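PDB 7LT2: Mab-21 domain-containing protein from Tribolium castaneum, which makes the cyclic dinucleotide 2',3'-cGAMP from ATP and GTP when it senses double-stranded RNA, and so takes part in innate antiviral immunity. Local coordinates for residues 37-42 and 140-145; 72-77 and 193-198; 220-225 and 242-247. One frame throughout, in Å; residues are numbered along the deposited sequence.

Interaction 1 (37-42 and 140-145); sequences EQMKTQ and SLVQKT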
loop_
_atom_site.group_PDB
_atom_site.type_symbol
_atom_site.label_atom_id
_atom_site.label_comp_id
_atom_site.label_asym_id
_atom_site.label_seq_id
_atom_site.Cartn_x
_atom_site.Cartn_y
_atom_site.Cartn_z
ATOM N N GLU A 37 -7.978 -4.061 19.438
ATOM C CA GLU A 37 -8.934 -4.133 20.542
ATOM C C GLU A 37 -8.298 -3.661 21.841
ATOM O O GLU A 37 -8.946 -2.983 22.650
ATOM C CB GLU A 37 -9.478 -5.556 20.699
ATOM C CG GLU A 37 -10.562 -5.917 19.699
ATOM C CD GLU A 37 -11.800 -5.040 19.846
ATOM O OE1 GLU A 37 -12.288 -4.875 20.983
ATOM O OE2 GLU A 37 -12.279 -4.513 18.822
ATOM N N GLN A 38 -7.024 -4.004 22.058
ATOM C CA GLN A 38 -6.330 -3.514 23.245
ATOM C C GLN A 38 -6.109 -2.009 23.170
ATOM O O GLN A 38 -6.197 -1.316 24.190
ATOM C CB GLN A 38 -5.003 -4.253 23.425
ATOM C CG GLN A 38 -4.288 -3.955 24.745
ATOM C CD GLN A 38 -4.954 -4.611 25.943
ATOM O OE1 GLN A 38 -5.997 -5.259 25.822
ATOM N NE2 GLN A 38 -4.349 -4.443 27.115
ATOM N N MET A 39 -5.836 -1.484 21.969
ATOM C CA MET A 39 -5.720 -0.037 21.798
ATOM C C MET A 39 -6.988 0.681 22.250
ATOM O O MET A 39 -6.917 1.739 22.889
ATOM C CB MET A 39 -5.419 0.304 20.340
ATOM C CG MET A 39 -4.021 -0.060 19.864
ATOM S SD MET A 39 -3.821 0.191 18.082
ATOM C CE MET A 39 -4.016 1.969 17.944
ATOM N N LYS A 40 -8.157 0.120 21.928
ATOM C CA LYS A 40 -9.418 0.733 22.340
ATOM C C LYS A 40 -9.528 0.827 23.857
ATOM O O LYS A 40 -10.100 1.790 24.383
ATOM C CB LYS A 40 -10.597 -0.060 21.773
ATOM C CG LYS A 40 -10.712 -0.053 20.259
ATOM C CD LYS A 40 -11.862 -0.968 19.835
ATOM C CE LYS A 40 -12.079 -0.954 18.332
ATOM N NZ LYS A 40 -13.168 -1.911 17.947
ATOM N N THR A 41 -8.994 -0.164 24.583
ATOM C CA THR A 41 -9.065 -0.122 26.042
ATOM C C THR A 41 -8.195 0.981 26.633
ATOM O O THR A 41 -8.421 1.381 27.782
ATOM C CB THR A 41 -8.647 -1.461 26.659
ATOM O OG1 THR A 41 -7.222 -1.613 26.567
ATOM C CG2 THR A 41 -9.329 -2.618 25.957
ATOM N N GLN A 42 -7.220 1.481 25.873
ATOM C CA GLN A 42 -6.251 2.447 26.367
ATOM C C GLN A 42 -6.609 3.894 26.061
ATOM O O GLN A 42 -5.941 4.797 26.574
ATOM C CB GLN A 42 -4.864 2.137 25.784
ATOM C CG GLN A 42 -4.318 0.807 26.249
ATOM C CD GLN A 42 -4.297 0.708 27.757
ATOM O OE1 GLN A 42 -3.566 1.439 28.425
ATOM N NE2 GLN A 42 -5.118 -0.182 28.306
ATOM N N SER A 140 2.186 7.505 20.556
ATOM C CA SER A 140 1.976 7.433 21.998
ATOM C C SER A 140 0.977 6.339 22.360
ATOM O O SER A 140 1.203 5.567 23.300
ATOM C CB SER A 140 1.506 8.795 22.516
ATOM O OG SER A 140 1.128 8.728 23.875
ATOM N N LEU A 141 -0.123 6.241 21.608
ATOM C CA LEU A 141 -1.131 5.223 21.888
ATOM C C LEU A 141 -0.580 3.815 21.675
ATOM O O LEU A 141 -0.871 2.903 22.458
ATOM C CB LEU A 141 -2.361 5.457 21.012
ATOM C CG LEU A 141 -3.485 4.427 21.080
ATOM C CD1 LEU A 141 -3.952 4.208 22.519
ATOM C CD2 LEU A 141 -4.631 4.875 20.195
ATOM N N VAL A 142 0.219 3.620 20.626
ATOM C CA VAL A 142 0.819 2.310 20.389
ATOM C C VAL A 142 1.768 1.933 21.524
ATOM O O VAL A 142 1.743 0.797 22.015
ATOM C CB VAL A 142 1.513 2.289 19.016
ATOM C CG1 VAL A 142 2.335 1.018 18.853
ATOM C CG2 VAL A 142 0.459 2.391 17.911
ATOM N N GLN A 143 2.603 2.879 21.973
ATOM C CA GLN A 143 3.494 2.618 23.103
ATOM C C GLN A 143 2.699 2.266 24.355
ATOM O O GLN A 143 3.020 1.304 25.063
ATOM C CB GLN A 143 4.387 3.837 23.369
ATOM C CG GLN A 143 5.405 4.144 22.278
ATOM C CD GLN A 143 6.634 3.256 22.353
ATOM O OE1 GLN A 143 6.688 2.318 23.145
ATOM N NE2 GLN A 143 7.628 3.550 21.523
ATOM N N LYS A 144 1.661 3.053 24.648
ATOM C CA LYS A 144 0.814 2.782 25.803
ATOM C C LYS A 144 0.242 1.374 25.743
ATOM O O LYS A 144 0.217 0.659 26.753
ATOM C CB LYS A 144 -0.306 3.823 25.867
ATOM C CG LYS A 144 -1.137 3.806 27.133
ATOM C CD LYS A 144 -2.217 4.875 27.064
ATOM C CE LYS A 144 -3.048 4.912 28.340
ATOM N NZ LYS A 144 -3.987 6.070 28.308
ATOM N N THR A 145 -0.201 0.955 24.554
ATOM C CA THR A 145 -0.795 -0.366 24.371
ATOM C C THR A 145 0.245 -1.470 24.526
ATOM O O THR A 145 -0.000 -2.473 25.210
ATOM C CB THR A 145 -1.461 -0.434 22.997
ATOM O OG1 THR A 145 -2.476 0.576 22.907
ATOM C CG2 THR A 145 -2.094 -1.801 22.769
#
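Met39 and Thr145, with CA atoms 5.6 Å apart, mark the near-perpendicular crossing of helix segments 37-42 and 140-145, whose N-to-C directions differ by 102°. Thr145 points into this crossing. Its OG1 faces the Met39 side chain, with CG 3.5 Å away, and lies near CG of Gln42, while its methyl CG2 reaches CG of Gln38 at 3.7 Å and also borders Met39. OG1 packs against Met39 CG and at the same time donates to Leu141 O one turn back on its own helix (2.9 Å), a bond that orients the hydroxyl. That carbonyl also takes the backbone N-H of Thr145, and the two donors arrive from opposite faces of its plane.

The Met39 chain turns at its last torsion, chi3 65°, and this swings CE against CD2 of Leu141 at 3.7 Å. The two side chains cross at about a right angle, and Phe46 of helix 44-49 touches both. The other Leu141 methyl, CD1, lies 4.0 Å from CB of Gln42. Phe35, further back on helix 18-42, packs on Val142 and Thr145.

Polar contacts close the more exposed margin. Lys144 is extended throughout its length, and its methylenes pass obliquely across the Gln42 side chain, with CE 3.5 Å from OE1, before NZ donates to Gln42 O (2.9 Å). The donor lies in the carbonyl plane at a C=O...N angle of 159°. NE2 of the Gln42 side-chain amide donates to OG1 of the preceding Thr41, while NE2 of Gln38 bonds OG1 of Thr148.

The contact thus fastens the C-terminal part of the long helix 18-42 across helix 131-147 of the nucleotidyltransferase domain; helix 18-42 probably corresponds to the spine helix of cGAS-like enzymes.

Interaction 2 (72-77 and 193-198); sequences DLDILL and DLVACF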
loop_
_atom_site.group_PDB
_atom_site.type_symbol
_atom_site.label_atom_id
_atom_site.label_comp_id
_atom_site.label_asym_id
_atom_site.label_seq_id
_atom_site.Cartn_x
_atom_site.Cartn_y
_atom_site.Cartn_z
ATOM N N ASP A 72 0.962 -2.119 5.231
ATOM C CA ASP A 72 0.468 -1.011 6.041
ATOM C C ASP A 72 -0.897 -1.346 6.625
ATOM O O ASP A 72 -1.822 -1.702 5.888
ATOM C CB ASP A 72 0.346 0.267 5.210
ATOM C CG ASP A 72 1.671 0.952 4.977
ATOM O OD1 ASP A 72 2.711 0.464 5.477
ATOM O OD2 ASP A 72 1.661 1.990 4.283
ATOM N N LEU A 73 -1.033 -1.196 7.939
ATOM C CA LEU A 73 -2.354 -1.186 8.559
ATOM C C LEU A 73 -2.832 0.259 8.579
ATOM O O LEU A 73 -2.425 1.047 9.435
ATOM C CB LEU A 73 -2.322 -1.777 9.964
ATOM C CG LEU A 73 -3.727 -1.968 10.556
ATOM C CD1 LEU A 73 -4.470 -3.056 9.794
ATOM C CD2 LEU A 73 -3.635 -2.298 12.034
ATOM N N ASP A 74 -3.681 0.615 7.617
ATOM C CA ASP A 74 -4.277 1.946 7.578
ATOM C C ASP A 74 -5.449 1.959 8.549
ATOM O O ASP A 74 -6.509 1.386 8.277
ATOM C CB ASP A 74 -4.706 2.303 6.160
ATOM C CG ASP A 74 -3.528 2.529 5.238
ATOM O OD1 ASP A 74 -2.471 3.006 5.715
ATOM O OD2 ASP A 74 -3.647 2.214 4.039
ATOM N N ILE A 75 -5.247 2.599 9.697
ATOM C CA ILE A 75 -6.243 2.667 10.759
ATOM C C ILE A 75 -7.128 3.874 10.467
ATOM O O ILE A 75 -6.676 5.018 10.559
ATOM C CB ILE A 75 -5.570 2.777 12.134
ATOM C CG1 ILE A 75 -4.655 1.574 12.374
ATOM C CG2 ILE A 75 -6.615 2.894 13.252
ATOM C CD1 ILE A 75 -3.709 1.734 13.553
ATOM N N LEU A 76 -8.386 3.625 10.097
ATOM C CA LEU A 76 -9.256 4.682 9.583
ATOM C C LEU A 76 -10.070 5.288 10.726
ATOM O O LEU A 76 -10.940 4.626 11.307
ATOM C CB LEU A 76 -10.168 4.146 8.481
ATOM C CG LEU A 76 -9.462 3.437 7.313
ATOM C CD1 LEU A 76 -10.421 3.243 6.154
ATOM C CD2 LEU A 76 -8.227 4.193 6.849
ATOM N N LEU A 77 -9.779 6.546 11.041
ATOM C CA LEU A 77 -10.495 7.327 12.039
ATOM C C LEU A 77 -11.497 8.228 11.329
ATOM O O LEU A 77 -11.250 8.693 10.216
ATOM C CB LEU A 77 -9.512 8.169 12.857
ATOM C CG LEU A 77 -8.238 7.438 13.287
ATOM C CD1 LEU A 77 -7.195 8.410 13.808
ATOM C CD2 LEU A 77 -8.573 6.388 14.337
ATOM N N ASP A 193 3.165 -1.650 9.469
ATOM C CA ASP A 193 3.222 -0.254 9.891
ATOM C C ASP A 193 1.829 0.224 10.290
ATOM O O ASP A 193 0.853 -0.005 9.568
ATOM C CB ASP A 193 3.794 0.630 8.781
ATOM C CG ASP A 193 5.304 0.513 8.658
ATOM O OD1 ASP A 193 5.897 -0.368 9.318
ATOM O OD2 ASP A 193 5.896 1.307 7.897
ATOM N N LEU A 194 1.740 0.900 11.434
ATOM C CA LEU A 194 0.452 1.314 11.994
ATOM C C LEU A 194 0.240 2.782 11.639
ATOM O O LEU A 194 0.795 3.672 12.282
ATOM C CB LEU A 194 0.426 1.079 13.499
ATOM C CG LEU A 194 0.877 -0.309 13.964
ATOM C CD1 LEU A 194 0.889 -0.378 15.486
ATOM C CD2 LEU A 194 -0.011 -1.396 13.381
ATOM N N VAL A 195 -0.562 3.028 10.605
ATOM C CA VAL A 195 -0.683 4.342 9.976
ATOM C C VAL A 195 -2.035 4.950 10.341
ATOM O O VAL A 195 -3.086 4.422 9.959
ATOM C CB VAL A 195 -0.530 4.243 8.451
ATOM C CG1 VAL A 195 -0.558 5.624 7.819
ATOM C CG2 VAL A 195 0.752 3.485 8.088
ATOM N N ALA A 196 -2.006 6.086 11.043
ATOM C CA ALA A 196 -3.228 6.782 11.431
ATOM C C ALA A 196 -3.766 7.589 10.254
ATOM O O ALA A 196 -3.096 8.509 9.773
ATOM C CB ALA A 196 -2.950 7.699 12.622
ATOM N N CYS A 197 -4.980 7.262 9.810
ATOM C CA CYS A 197 -5.609 7.905 8.664
ATOM C C CYS A 197 -6.983 8.439 9.056
ATOM O O CYS A 197 -7.550 8.058 10.081
ATOM C CB CYS A 197 -5.771 6.934 7.495
ATOM S SG CYS A 197 -4.251 6.066 7.012
ATOM N N PHE A 198 -7.528 9.319 8.217
ATOM C CA PHE A 198 -8.881 9.833 8.399
ATOM C C PHE A 198 -9.715 9.521 7.164
ATOM O O PHE A 198 -9.294 9.811 6.039
ATOM C CB PHE A 198 -8.872 11.336 8.690
ATOM C CG PHE A 198 -8.471 11.660 10.100
ATOM C CD1 PHE A 198 -9.418 11.703 11.111
ATOM C CD2 PHE A 198 -7.147 11.892 10.419
ATOM C CE1 PHE A 198 -9.047 11.994 12.414
ATOM C CE2 PHE A 198 -6.773 12.177 11.717
ATOM C CZ PHE A 198 -7.721 12.228 12.714
HETATM O O HOH W 1 4.949 1.956 5.533
#
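Five backbone hydrogen bonds, running from Leu73 N-Asp193 O (2.8 Å) to Leu77 N-Cys197 O, join strands 72-77 and 193-198 in parallel. Between these ends, Leu73 O accepts from Val195 N, and the pattern repeats through Ile75 and Cys197. This pair belongs to the core sheet of the nucleotidyltransferase fold, and its in-register pairing sets Asp72 beside Asp193, both magnesium ligands by similarity. Their carboxylates, with planes only 16° apart, are spanned by one water that donates to Asp72 OD1 (2.7 Å) and Asp193 OD2 (2.6 Å). OD1 of Asp193 is held separately by Thr178, a bond that would help to position the carboxylate. Glu70 lies close by, consistent with an acidic metal site left without metal here.

Further along that face, OD1 of Asp74 rests against CB of Val195 at 3.6 Å, the two side chains running side by side, and Leu76 CD2 reaches CB of Cys197. Phe223 of strand 222-225 covers Asp74, Leu76 and Cys197. The opposite face is apolar: Leu73 CD2 meets Leu194 CD2 at 4.0 Å, and helix 131-147 packs on Leu194, Ala196 and Phe198. At the far end, Leu77 CD1 sits 4.0 Å above the Phe198 ring plane, offset toward the rim, while Phe198 CA approaches Leu77 O at 3.2 Å in a CA-H...O contact.

Interaction 3 (220-225 and 242-247); sequences PEFFIV and LSFQEQ
Phe223 meets Ser243 through two complementary first torsions. Chi1 of 54° sets CG of Phe223 in the crowded position between backbone N and carbonyl carbon and so brings its ring over CB of Ser243, which lies 3.3 Å from the ring plane, offset toward the rim, in a CH-pi contact. Chi1 of 176° puts OG of Ser243 anti to its own N, within 3.1 Å of Phe223 CZ. That hydroxyl is gripped from its own segment too: NE2 of Gln245 donates to it (2.6 Å) with OG in the amide plane, and Gln245 N adds a weak bond.

Beneath the side chains the strands pair antiparallel. Ser243 N donates to Phe223 O (2.8 Å), whereas the return bond from Phe223 N to Ser243 O is weak at 3.5 Å. The pairing is therefore giving way just where the second segment turns into its helix, with Phe244 as the N-cap residue.

Phe222 and Phe244 lie side by side, pointing the same way, with planes 34° apart, and Leu242 CD2 touches Phe222 CE2 at 3.7 Å. Trp205 meets both phenylalanine rings. In the first turn of the helix, Gln247 NE2 donates to Glu221 O (2.9 Å) from well above the carbonyl plane and also bonds Lys219 O. Water 2 links Glu221 O to OE1 of Glu246, its second bond being weak; Glu221 and Glu246 both make salt bridges with Arg52.

By similarity residues 242-247 probably contact GTP, and 245-247 also ATP, so this strand-to-helix turn probably lines the nucleotide pocket of the cGAS-like active site.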
loop_
_atom_site.group_PDB
_atom_site.type_symbol
_atom_site.label_atom_id
_atom_site.label_comp_id
_atom_site.label_asym_id
_atom_site.label_seq_id
_atom_site.Cartn_x
_atom_site.Cartn_y
_atom_site.Cartn_z
ATOM N N PRO A 220 -17.716 3.953 -1.690
ATOM C CA PRO A 220 -17.928 5.404 -1.565
ATOM C C PRO A 220 -16.847 6.128 -0.789
ATOM O O PRO A 220 -16.692 7.341 -0.976
ATOM C CB PRO A 220 -19.273 5.501 -0.834
ATOM C CG PRO A 220 -19.319 4.258 -0.010
ATOM C CD PRO A 220 -18.678 3.191 -0.872
ATOM N N GLU A 221 -16.107 5.441 0.076
ATOM C CA GLU A 221 -15.225 6.106 1.024
ATOM C C GLU A 221 -13.788 6.154 0.520
ATOM O O GLU A 221 -13.326 5.274 -0.209
ATOM C CB GLU A 221 -15.269 5.413 2.388
ATOM C CG GLU A 221 -16.639 5.467 3.040
ATOM C CD GLU A 221 -16.723 4.678 4.328
ATOM O OE1 GLU A 221 -15.694 4.132 4.773
ATOM O OE2 GLU A 221 -17.832 4.604 4.900
ATOM N N PHE A 222 -13.086 7.203 0.927
ATOM C CA PHE A 222 -11.658 7.340 0.681
ATOM C C PHE A 222 -11.041 7.886 1.958
ATOM O O PHE A 222 -11.750 8.305 2.876
ATOM C CB PHE A 222 -11.377 8.270 -0.501
ATOM C CG PHE A 222 -11.754 9.693 -0.236
ATOM C CD1 PHE A 222 -13.080 10.093 -0.286
ATOM C CD2 PHE A 222 -10.786 10.630 0.082
ATOM C CE1 PHE A 222 -13.435 11.402 -0.027
ATOM C CE2 PHE A 222 -11.134 11.947 0.342
ATOM C CZ PHE A 222 -12.461 12.333 0.287
ATOM N N PHE A 223 -9.714 7.890 2.036
ATOM C CA PHE A 223 -9.103 8.404 3.251
ATOM C C PHE A 223 -7.852 9.206 2.931
ATOM O O PHE A 223 -7.315 9.163 1.820
ATOM C CB PHE A 223 -8.809 7.288 4.280
ATOM C CG PHE A 223 -7.996 6.123 3.763
ATOM C CD1 PHE A 223 -8.613 5.047 3.141
ATOM C CD2 PHE A 223 -6.628 6.069 3.984
ATOM C CE1 PHE A 223 -7.869 3.954 2.702
ATOM C CE2 PHE A 223 -5.878 4.985 3.558
ATOM C CZ PHE A 223 -6.500 3.926 2.911
ATOM N N ILE A 224 -7.434 9.998 3.915
ATOM C CA ILE A 224 -6.226 10.802 3.810
ATOM C C ILE A 224 -5.168 10.197 4.717
ATOM O O ILE A 224 -5.468 9.622 5.771
ATOM C CB ILE A 224 -6.465 12.292 4.147
ATOM C CG1 ILE A 224 -6.915 12.472 5.605
ATOM C CG2 ILE A 224 -7.450 12.901 3.152
ATOM C CD1 ILE A 224 -7.121 13.952 6.026
ATOM N N VAL A 225 -3.919 10.326 4.287
ATOM C CA VAL A 225 -2.775 9.644 4.887
ATOM C C VAL A 225 -1.766 10.708 5.307
ATOM O O VAL A 225 -1.524 11.659 4.550
ATOM C CB VAL A 225 -2.167 8.633 3.899
ATOM C CG1 VAL A 225 -0.940 7.961 4.477
ATOM C CG2 VAL A 225 -3.202 7.581 3.519
ATOM N N LEU A 242 -3.753 11.723 -0.304
ATOM C CA LEU A 242 -4.989 10.993 -0.539
ATOM C C LEU A 242 -4.677 9.532 -0.815
ATOM O O LEU A 242 -3.701 9.213 -1.502
ATOM C CB LEU A 242 -5.763 11.583 -1.716
ATOM C CG LEU A 242 -6.419 12.934 -1.457
ATOM C CD1 LEU A 242 -6.674 13.634 -2.764
ATOM C CD2 LEU A 242 -7.721 12.761 -0.686
ATOM N N SER A 243 -5.500 8.647 -0.271
ATOM C CA SER A 243 -5.428 7.229 -0.592
ATOM C C SER A 243 -6.719 6.819 -1.287
ATOM O O SER A 243 -7.799 6.849 -0.685
ATOM C CB SER A 243 -5.185 6.376 0.646
ATOM O OG SER A 243 -5.205 5.002 0.284
ATOM N N PHE A 244 -6.597 6.454 -2.559
ATOM C CA PHE A 244 -7.666 5.826 -3.317
ATOM C C PHE A 244 -7.360 4.348 -3.550
ATOM O O PHE A 244 -7.797 3.759 -4.544
ATOM C CB PHE A 244 -7.881 6.572 -4.633
ATOM C CG PHE A 244 -8.203 8.037 -4.450
ATOM C CD1 PHE A 244 -9.390 8.426 -3.851
ATOM C CD2 PHE A 244 -7.317 9.020 -4.866
ATOM C CE1 PHE A 244 -9.695 9.770 -3.671
ATOM C CE2 PHE A 244 -7.613 10.365 -4.695
ATOM C CZ PHE A 244 -8.807 10.741 -4.095
ATOM N N GLN A 245 -6.609 3.746 -2.620
ATOM C CA GLN A 245 -6.173 2.360 -2.771
ATOM C C GLN A 245 -7.338 1.381 -2.761
ATOM O O GLN A 245 -7.239 0.304 -3.357
ATOM C CB GLN A 245 -5.200 1.980 -1.657
ATOM C CG GLN A 245 -3.899 2.750 -1.637
ATOM C CD GLN A 245 -3.095 2.435 -0.391
ATOM O OE1 GLN A 245 -2.293 1.500 -0.379
ATOM N NE2 GLN A 245 -3.322 3.205 0.675
ATOM N N GLU A 246 -8.428 1.706 -2.064
ATOM C CA GLU A 246 -9.568 0.798 -2.083
ATOM C C GLU A 246 -10.180 0.730 -3.475
ATOM O O GLU A 246 -10.547 -0.353 -3.947
ATOM C CB GLU A 246 -10.610 1.220 -1.045
ATOM C CG GLU A 246 -11.595 0.101 -0.706
ATOM C CD GLU A 246 -12.011 0.103 0.754
ATOM O OE1 GLU A 246 -11.917 1.166 1.400
ATOM O OE2 GLU A 246 -12.428 -0.962 1.255
ATOM N N GLN A 247 -10.259 1.873 -4.162
ATOM C CA GLN A 247 -10.767 1.894 -5.531
ATOM C C GLN A 247 -9.769 1.283 -6.511
ATOM O O GLN A 247 -10.169 0.576 -7.443
ATOM C CB GLN A 247 -11.103 3.328 -5.938
ATOM C CG GLN A 247 -12.330 3.898 -5.227
ATOM C CD GLN A 247 -12.027 4.413 -3.831
ATOM O OE1 GLN A 247 -10.865 4.628 -3.468
ATOM N NE2 GLN A 247 -13.074 4.620 -3.040
HETATM O O HOH W 2 -14.457 2.492 0.112
HETATM O O HOH W 3 -11.290 3.602 1.335
#

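Overall arrangement
From the N terminus, the chain leaves helix 18-42, passes through strand 50-56 and then opens interaction 2 at 72-77, and returns at 140-145 to close interaction 1 over 97 intervening residues. Interaction 2 is still open then and closes only at 193-198, so the two loops cross. They touch where Val142 CG2 packs on Leu194 CD1 (3.7 Å), tying the helical layer to one face of the sheet. Interaction 3 follows in series, closing a short loop of 16 residues between 220-225 and 242-247. Strands 188-200 and 222-225 are neighbours, so interactions 2 and 3 sit in the same sheet and touch directly, whereas interactions 1 and 3 remain about 14 Å apart at their nearest atoms.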